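Local coordinates for CBS domain protein (Bacillus anthracis, PDB 3LQN) that is of unknown function but carries two tandem CBS domains, a pair that in relatives often binds adenosyl nucleotides and regulates partner proteins, at residues His61-Thr66 / Phe118-Asn123; Met68-Ile73 / Ile79-Leu84. One frame throughout, in Å; residues are numbered along the deposited sequence.

Interaction 1 (His61-Thr66 / Phe118-Asn123); sequences HGLIST and FICAVN. With FMT (formic acid), chain H.
Leu63 and Cys120 are the backbone neighbours of this contact, 8.7 Å apart CA to CA, on strands 60-65 and 118-122, which run in roughly opposite directions. This spacing is that of side-chain packing between sheets, not of strand pairing. Each strand belongs to the sheet of one CBS domain, so the contact joins the two domains near the middle of the chain. This is consistent with the tandem CBS pair known as a Bateman module.

The contact is small and apolar, and Leu63 carries its half alone. Its CD2 methyl lies 3.7 Å from CE1 of Phe118 and 3.8 Å from SG of Cys120. The one methyl touches both the ring and the sulfur, which lie next to each other on its side facing strand 118-122. Leucine and ring meet at a slant. The CA-CB bond of Cys120 points toward strand 60-65, and chi1 of -68° sets SG anti to the carbonyl carbon; together they bring the sulfur to Leu63 CD2.

Strand 60-65 is held from other directions too: His61 and Gly62 both face Val53 in a classic beta bulge. At the strand end Ser65 is the N-cap of helix 66-72, with OG bonded to Met68 N, and the next residue, Thr66, packs on Leu70 of the second subunit. A formic acid, probably from the crystallisation liquor, makes a weak and doubtful bond to Thr66. The second methyl of Leu63, CD1, comes within 4.1 Å of the Phe118 carbonyl O.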
loop_
_atom_site.group_PDB
_atom_site.type_symbol
_atom_site.label_atom_id
_atom_site.label_comp_id
_atom_site.label_asym_id
_atom_site.label_seq_id
_atom_site.Cartn_x
_atom_site.Cartn_y
_atom_site.Cartn_z
ATOM N N HIS A 61 4.584 -13.647 14.490
ATOM C CA HIS A 61 3.339 -13.537 15.269
ATOM C C HIS A 61 2.216 -12.807 14.559
ATOM O O HIS A 61 1.040 -13.067 14.782
ATOM C CB HIS A 61 3.618 -12.846 16.597
ATOM C CG HIS A 61 4.169 -13.766 17.631
ATOM N ND1 HIS A 61 3.623 -13.870 18.891
ATOM C CD2 HIS A 61 5.180 -14.657 17.575
ATOM C CE1 HIS A 61 4.304 -14.774 19.578
ATOM N NE2 HIS A 61 5.249 -15.269 18.806
ATOM N N GLY A 62 2.555 -11.877 13.697
ATOM C CA GLY A 62 1.529 -11.114 13.053
ATOM C C GLY A 62 2.155 -10.021 12.255
ATOM O O GLY A 62 3.361 -9.995 12.110
ATOM N N LEU A 63 1.332 -9.111 11.775
ATOM C CA LEU A 63 1.802 -7.967 10.978
ATOM C C LEU A 63 1.281 -6.708 11.643
ATOM O O LEU A 63 0.175 -6.724 12.197
ATOM C CB LEU A 63 1.184 -7.961 9.590
ATOM C CG LEU A 63 1.874 -8.547 8.355
ATOM C CD1 LEU A 63 1.036 -8.236 7.075
ATOM C CD2 LEU A 63 3.277 -7.995 8.222
ATOM N N ILE A 64 2.004 -5.599 11.514
ATOM C CA ILE A 64 1.424 -4.323 11.969
ATOM C C ILE A 64 1.647 -3.319 10.905
ATOM O O ILE A 64 2.757 -3.292 10.361
ATOM C CB ILE A 64 1.949 -3.902 13.350
ATOM C CG1 ILE A 64 1.281 -2.575 13.783
ATOM C CG2 ILE A 64 3.497 -3.770 13.367
ATOM C CD1 ILE A 64 1.583 -2.196 15.281
ATOM N N SER A 65 0.614 -2.519 10.564
ATOM C CA SER A 65 0.718 -1.519 9.497
ATOM C C SER A 65 0.446 -0.117 10.024
ATOM O O SER A 65 -0.120 0.009 11.074
ATOM C CB SER A 65 -0.316 -1.834 8.386
ATOM O OG SER A 65 -1.643 -1.636 8.865
ATOM N N THR A 66 0.820 0.904 9.276
ATOM C CA THR A 66 0.511 2.254 9.666
ATOM C C THR A 66 -1.000 2.459 9.698
ATOM O O THR A 66 -1.518 3.197 10.543
ATOM C CB THR A 66 1.175 3.256 8.701
ATOM O OG1 THR A 66 2.586 2.994 8.683
ATOM C CG2 THR A 66 0.920 4.691 9.146
ATOM N N PHE A 118 0.913 -7.700 0.876
ATOM C CA PHE A 118 2.099 -8.439 1.197
ATOM C C PHE A 118 2.003 -9.532 2.223
ATOM O O PHE A 118 1.199 -9.551 3.173
ATOM C CB PHE A 118 3.376 -7.574 1.251
ATOM C CG PHE A 118 3.847 -7.207 2.631
ATOM C CD1 PHE A 118 4.202 -8.191 3.559
ATOM C CD2 PHE A 118 4.026 -5.873 2.968
ATOM C CE1 PHE A 118 4.668 -7.835 4.832
ATOM C CE2 PHE A 118 4.507 -5.521 4.189
ATOM C CZ PHE A 118 4.838 -6.512 5.137
ATOM N N ILE A 119 2.874 -10.474 1.964
ATOM C CA ILE A 119 2.718 -11.791 2.477
ATOM C C ILE A 119 4.052 -12.122 3.075
ATOM O O ILE A 119 5.100 -11.857 2.474
ATOM C CB ILE A 119 2.463 -12.723 1.323
ATOM C CG1 ILE A 119 1.104 -12.398 0.677
ATOM C CG2 ILE A 119 2.573 -14.199 1.775
ATOM C CD1 ILE A 119 1.035 -12.823 -0.816
ATOM N N CYS A 120 4.002 -12.731 4.244
ATOM C CA CYS A 120 5.207 -13.108 4.910
ATOM C C CYS A 120 5.554 -14.525 4.512
ATOM O O CYS A 120 4.683 -15.374 4.415
ATOM C CB CYS A 120 4.982 -13.055 6.430
ATOM S SG CYS A 120 4.740 -11.357 7.078
ATOM N N ALA A 121 6.847 -14.753 4.336
ATOM C CA ALA A 121 7.418 -16.044 4.065
ATOM C C ALA A 121 8.017 -16.551 5.355
ATOM O O ALA A 121 8.698 -15.811 6.029
ATOM C CB ALA A 121 8.495 -15.901 3.039
ATOM N N VAL A 122 7.789 -17.832 5.669
ATOM C CA VAL A 122 8.388 -18.455 6.838
ATOM C C VAL A 122 9.016 -19.780 6.397
ATOM O O VAL A 122 8.697 -20.294 5.320
ATOM C CB VAL A 122 7.344 -18.722 7.911
ATOM C CG1 VAL A 122 6.728 -17.372 8.420
ATOM C CG2 VAL A 122 6.280 -19.635 7.371
ATOM N N ASN A 123 9.942 -20.290 7.190
ATOM C CA ASN A 123 10.474 -21.629 6.909
ATOM C C ASN A 123 9.656 -22.684 7.610
ATOM O O ASN A 123 8.653 -22.372 8.251
ATOM C CB ASN A 123 11.996 -21.760 7.120
ATOM C CG ASN A 123 12.414 -21.821 8.590
ATOM O OD1 ASN A 123 11.586 -21.806 9.497
ATOM N ND2 ASN A 123 13.724 -21.886 8.818
HETATM C C FMT H . 4.798 4.319 5.494
HETATM O O1 FMT H . 6.003 4.156 5.327
HETATM O O2 FMT H . 4.335 4.852 6.494
#

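Interaction 2 (Met68-Ile73 / Ile79-Leu84); sequences MILDGI and IEFERL
Ile73 and Glu80 make the one backbone hydrogen bond between the segments. Glu80 N donates to Ile73 O over 2.7 Å, with an N-H...O angle of 174°. Glu80 is also the centre of an inverse gamma turn.

The apolar contacts gather round Ile73. Its CG1 lies between the backbone N and the carbonyl carbon (chi1 53°). CD1 then presses on CG2 of Ile79 at 3.4 Å, a tight fit, while CG2 touches CD2 of Leu84 at 3.8 Å. That same Leu84 methyl meets CG2 of Ile69 at 3.6 Å. Helix 66-72 belongs to the first CBS domain, where it follows strand 60-65. The chain leaves this helix, turns back, and packs a short 3-10 segment against the helix end. Leu84 also touches Leu36 and Glu37 of helix 36-46. Phe81 has two deposited conformers. In the one described, so with some doubt, Leu70 CD2 comes to the ring edge, near its plane. With the same caution, the ring stacks with Phe81 of the second subunit, which makes this surface part of the dimer contact.

Among the polar groups, Arg83 NH1 lies 3.1 Å from Gly72 O. Arg83 NE makes a long salt bridge with Glu80 OE1, at 3.7 Å.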
loop_
_atom_site.group_PDB
_atom_site.type_symbol
_atom_site.label_atom_id
_atom_site.label_comp_id
_atom_site.label_asym_id
_atom_site.label_seq_id
_atom_site.Cartn_x
_atom_site.Cartn_y
_atom_site.Cartn_z
ATOM N N MET A 68 -3.151 0.149 10.658
ATOM C CA MET A 68 -3.664 -0.492 11.872
ATOM C C MET A 68 -3.430 0.447 13.069
ATOM O O MET A 68 -4.292 0.636 13.919
ATOM C CB MET A 68 -2.983 -1.828 12.186
ATOM C CG MET A 68 -3.353 -2.924 11.229
ATOM S SD MET A 68 -2.324 -4.347 11.568
ATOM C CE MET A 68 -2.158 -4.982 9.914
ATOM N N ILE A 69 -2.269 1.069 13.043
ATOM C CA ILE A 69 -1.947 2.025 14.102
ATOM C C ILE A 69 -2.866 3.229 14.134
ATOM O O ILE A 69 -3.422 3.569 15.207
ATOM C CB ILE A 69 -0.481 2.453 14.019
ATOM C CG1 ILE A 69 0.404 1.208 14.300
ATOM C CG2 ILE A 69 -0.209 3.549 15.107
ATOM C CD1 ILE A 69 1.974 1.542 14.210
ATOM N N LEU A 70 -3.021 3.882 12.984
ATOM C CA LEU A 70 -3.885 5.076 12.914
ATOM C C LEU A 70 -5.380 4.700 13.184
ATOM O O LEU A 70 -6.074 5.409 13.887
ATOM C CB LEU A 70 -3.739 5.761 11.559
ATOM C CG LEU A 70 -2.292 6.230 11.310
ATOM C CD1 LEU A 70 -2.206 6.810 9.867
ATOM C CD2 LEU A 70 -1.877 7.265 12.388
ATOM N N ASP A 71 -5.809 3.538 12.704
ATOM C CA ASP A 71 -7.203 3.081 12.970
ATOM C C ASP A 71 -7.399 2.910 14.483
ATOM O O ASP A 71 -8.484 3.125 15.036
ATOM C CB ASP A 71 -7.452 1.719 12.305
ATOM C CG ASP A 71 -7.683 1.837 10.810
ATOM O OD1 ASP A 71 -7.772 2.972 10.333
ATOM O OD2 ASP A 71 -7.757 0.814 10.118
ATOM N N GLY A 72 -6.335 2.520 15.139
ATOM C CA GLY A 72 -6.344 2.250 16.557
ATOM C C GLY A 72 -6.486 3.509 17.365
ATOM O O GLY A 72 -6.842 3.425 18.519
ATOM N N ILE A 73 -6.183 4.665 16.778
ATOM C CA ILE A 73 -6.345 5.931 17.477
ATOM C C ILE A 73 -7.314 6.877 16.729
ATOM O O ILE A 73 -7.229 8.094 16.834
ATOM C CB ILE A 73 -5.005 6.652 17.711
ATOM C CG1 ILE A 73 -4.236 6.802 16.415
ATOM C CG2 ILE A 73 -4.146 5.891 18.717
ATOM C CD1 ILE A 73 -3.031 7.712 16.524
ATOM N N ILE A 79 -7.392 12.312 14.739
ATOM C CA ILE A 79 -6.562 11.134 14.986
ATOM C C ILE A 79 -5.918 11.411 16.332
ATOM O O ILE A 79 -5.232 12.428 16.494
ATOM C CB ILE A 79 -5.501 10.944 13.898
ATOM C CG1 ILE A 79 -6.129 10.708 12.491
ATOM C CG2 ILE A 79 -4.567 9.782 14.281
ATOM C CD1 ILE A 79 -7.049 9.379 12.316
ATOM N N GLU A 80 -6.146 10.529 17.300
ATOM C CA GLU A 80 -5.807 10.802 18.711
ATOM C C GLU A 80 -4.394 10.352 19.082
ATOM O O GLU A 80 -4.198 9.366 19.849
ATOM C CB GLU A 80 -6.845 10.175 19.627
ATOM C CG GLU A 80 -8.239 10.666 19.346
ATOM C CD GLU A 80 -9.292 10.122 20.284
ATOM O OE1 GLU A 80 -9.149 8.990 20.728
ATOM O OE2 GLU A 80 -10.290 10.840 20.556
ATOM N N PHE A 81 -3.394 11.046 18.536
ATOM C CA PHE A 81 -2.000 10.612 18.656
ATOM C C PHE A 81 -1.469 10.541 20.104
ATOM O O PHE A 81 -0.523 9.811 20.374
ATOM C CB PHE A 81 -1.055 11.455 17.778
ATOM C CG PHE A 81 -1.240 11.229 16.292
ATOM C CD1 PHE A 81 -0.948 10.005 15.723
ATOM C CD2 PHE A 81 -1.739 12.232 15.479
ATOM C CE1 PHE A 81 -1.135 9.796 14.360
ATOM C CE2 PHE A 81 -1.921 12.045 14.144
ATOM C CZ PHE A 81 -1.615 10.826 13.569
ATOM N N GLU A 82 -2.061 11.314 21.006
ATOM C CA GLU A 82 -1.622 11.271 22.389
ATOM C C GLU A 82 -1.826 9.889 22.970
ATOM O O GLU A 82 -1.136 9.491 23.922
ATOM C CB GLU A 82 -2.371 12.307 23.233
ATOM C CG GLU A 82 -3.850 12.016 23.389
ATOM C CD GLU A 82 -4.696 12.526 22.217
ATOM O OE1 GLU A 82 -4.125 13.089 21.244
ATOM O OE2 GLU A 82 -5.941 12.360 22.279
ATOM N N ARG A 83 -2.780 9.148 22.421
ATOM C CA ARG A 83 -2.962 7.755 22.852
ATOM C C ARG A 83 -1.828 6.795 22.552
ATOM O O ARG A 83 -1.759 5.717 23.165
ATOM C CB ARG A 83 -4.252 7.165 22.287
ATOM C CG ARG A 83 -5.510 7.992 22.589
ATOM C CD ARG A 83 -6.648 7.172 23.102
ATOM N NE ARG A 83 -7.179 6.224 22.141
ATOM C CZ ARG A 83 -7.167 4.907 22.316
ATOM N NH1 ARG A 83 -7.670 4.109 21.384
ATOM N NH2 ARG A 83 -6.654 4.389 23.429
ATOM N N LEU A 84 -0.961 7.119 21.592
ATOM C CA LEU A 84 0.037 6.133 21.207
ATOM C C LEU A 84 0.980 5.773 22.322
ATOM O O LEU A 84 1.410 4.638 22.401
ATOM C CB LEU A 84 0.877 6.565 19.990
ATOM C CG LEU A 84 0.030 6.787 18.718
ATOM C CD1 LEU A 84 0.958 7.552 17.724
ATOM C CD2 LEU A 84 -0.453 5.424 18.201
#

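How the interactions relate
The centres of interactions 1 and 2 lie 21 Å apart. Interaction 1 is near the centre of the chain, and interaction 2 is about 20 Å from it. Strand 60-65 runs directly into helix 66-72, so the two share one continuous piece of chain. Segments 68-73 and 79-84 fall inside the loop closed by 61-66 and 118-123. Packing links the sites as well: Ile64 CD1 is 3.7 Å from Ile69 CG1, and Met68 SD is 3.5 Å from the backbone O of Leu63. Interaction 1 sits at the domain interface within a chain, interaction 2 beside the second subunit. Thr66 of interaction 1 also meets that subunit.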